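Local structure of methionine gamma-lyase (Trichomonas vaginalis, 1PFF) at residues I102-A105 with V106-R110. The protein is a pyridoxal-phosphate-dependent enzyme of the Cys/Met metabolism family, assembled from four chains. Residues are numbered along the deposited sequence; the frame is centred on the assembly and turned at random.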
loop_
_atom_site.group_PDB
_atom_site.type_symbol
_atom_site.label_atom_id
_atom_site.label_comp_id
_atom_site.label_asym_id
_atom_site.label_seq_id
_atom_site.Cartn_x
_atom_site.Cartn_y
_atom_site.Cartn_z
ATOM N N ILE A 102 12.698 -10.739 -35.923
ATOM C CA ILE A 102 13.690 -10.323 -34.919
ATOM C C ILE A 102 15.085 -10.838 -35.271
ATOM O O ILE A 102 16.047 -10.065 -35.315
ATOM C CB ILE A 102 13.276 -10.789 -33.487
ATOM C CG1 ILE A 102 11.955 -10.127 -33.046
ATOM C CG2 ILE A 102 14.390 -10.507 -32.486
ATOM C CD1 ILE A 102 11.321 -10.785 -31.797
ATOM N N GLU A 103 15.193 -12.144 -35.512
ATOM C CA GLU A 103 16.477 -12.754 -35.851
ATOM C C GLU A 103 17.107 -12.071 -37.080
ATOM O O GLU A 103 18.312 -11.777 -37.095
ATOM C CB GLU A 103 16.316 -14.266 -36.069
ATOM C CG GLU A 103 17.605 -15.002 -36.405
ATOM C CD GLU A 103 17.565 -16.484 -36.053
ATOM O OE1 GLU A 103 16.468 -17.035 -35.802
ATOM O OE2 GLU A 103 18.648 -17.108 -36.023
ATOM N N ASP A 104 16.285 -11.794 -38.091
ATOM C CA ASP A 104 16.778 -11.155 -39.312
ATOM C C ASP A 104 17.154 -9.694 -39.097
ATOM O O ASP A 104 18.131 -9.209 -39.683
ATOM C CB ASP A 104 15.767 -11.273 -40.459
ATOM C CG ASP A 104 16.314 -10.716 -41.757
ATOM O OD1 ASP A 104 17.225 -11.348 -42.330
ATOM O OD2 ASP A 104 15.933 -9.637 -42.252
ATOM N N ALA A 105 16.373 -8.988 -38.272
ATOM C CA ALA A 105 16.701 -7.617 -37.905
ATOM C C ALA A 105 18.066 -7.550 -37.223
ATOM O O ALA A 105 18.883 -6.688 -37.550
ATOM C CB ALA A 105 15.609 -7.003 -37.007
ATOM N N VAL A 106 18.320 -8.478 -36.295
ATOM C CA VAL A 106 19.618 -8.556 -35.630
ATOM C C VAL A 106 20.733 -8.799 -36.642
ATOM O O VAL A 106 21.753 -8.101 -36.632
ATOM C CB VAL A 106 19.632 -9.643 -34.533
ATOM C CG1 VAL A 106 21.052 -9.829 -33.972
ATOM C CG2 VAL A 106 18.638 -9.269 -33.416
ATOM N N LYS A 107 20.518 -9.759 -37.539
ATOM C CA LYS A 107 21.524 -10.102 -38.545
ATOM C C LYS A 107 21.875 -8.906 -39.420
ATOM O O LYS A 107 23.043 -8.696 -39.744
ATOM C CB LYS A 107 21.077 -11.297 -39.394
ATOM C CG LYS A 107 21.237 -12.650 -38.664
ATOM C CD LYS A 107 21.033 -13.825 -39.624
ATOM C CE LYS A 107 20.321 -15.002 -38.959
ATOM N NZ LYS A 107 20.209 -16.182 -39.894
ATOM N N GLN A 108 20.864 -8.112 -39.778
ATOM C CA GLN A 108 21.091 -6.877 -40.527
ATOM C C GLN A 108 21.909 -5.863 -39.735
ATOM O O GLN A 108 22.841 -5.263 -40.267
ATOM C CB GLN A 108 19.773 -6.240 -40.936
ATOM C CG GLN A 108 19.040 -6.970 -42.061
ATOM C CD GLN A 108 17.809 -6.207 -42.469
ATOM O OE1 GLN A 108 17.926 -5.124 -43.040
ATOM N NE2 GLN A 108 16.626 -6.731 -42.128
ATOM N N ALA A 109 21.545 -5.656 -38.473
ATOM C CA ALA A 109 22.272 -4.732 -37.610
ATOM C C ALA A 109 23.720 -5.174 -37.416
ATOM O O ALA A 109 24.601 -4.330 -37.247
ATOM C CB ALA A 109 21.567 -4.589 -36.264
ATOM N N ARG A 110 23.972 -6.484 -37.455
ATOM C CA ARG A 110 25.336 -6.995 -37.294
ATOM C C ARG A 110 26.230 -6.775 -38.526
ATOM O O ARG A 110 27.404 -7.159 -38.514
ATOM C CB ARG A 110 25.348 -8.478 -36.874
ATOM C CG ARG A 110 24.698 -8.775 -35.515
ATOM C CD ARG A 110 25.223 -7.982 -34.319
ATOM N NE ARG A 110 24.339 -8.183 -33.168
ATOM C CZ ARG A 110 23.839 -7.226 -32.396
ATOM N NH1 ARG A 110 24.139 -5.951 -32.609
ATOM N NH2 ARG A 110 23.025 -7.553 -31.395
HETATM O O HOH W 1 18.032 -13.926 -41.222
#
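The carboxylate of D104 and the side-chain amide of Q108, one helical turn apart, are inclined to each other by 45° rather than lying flat together. Q108 NE2 approaches D104 OD2 from above the carboxylate plane, 3.0 Å away, and OD2 in turn sits out of the amide plane, which leaves the hydrogen bond bent at 134°. At the other end of the amide, Q108 OE1 accepts a hydrogen bond from the backbone N of E77, so both ends are held and the flip of the amide is fixed. Glutamine suits this buried place because one flat group can both donate and accept. Aspartate offers two acceptors: while OD2 serves Q108, D104 OD1 takes a hydrogen bond from a water at 2.9 Å, itself weakly bonded to K107 NZ.

E103 and K107 run alongside each other. With its CG anti to the backbone N (chi1 -179°), the E103 chain stretches out next to the lysine, and its CG meets K107 CE at 3.7 Å. E103 OE2 and K107 NZ stay 4.3 Å apart, too far for a salt bridge, so their attraction is probably modest. Aliphatic stems with charged ends suit this more exposed side.

Along the backbone, V106, K107, Q108 and A109 donate their N-H to the carbonyls of I102, E103, D104 and A105, respectively. The small A105 and A109 let the helix lie close on strand 84-90, where A105 and I102 touch F89. Such i to i+4 pairing on an amphipathic helix belongs here to the beta-alpha-beta crossover from strand 84-90 through helix 102-109 to strand 116-120.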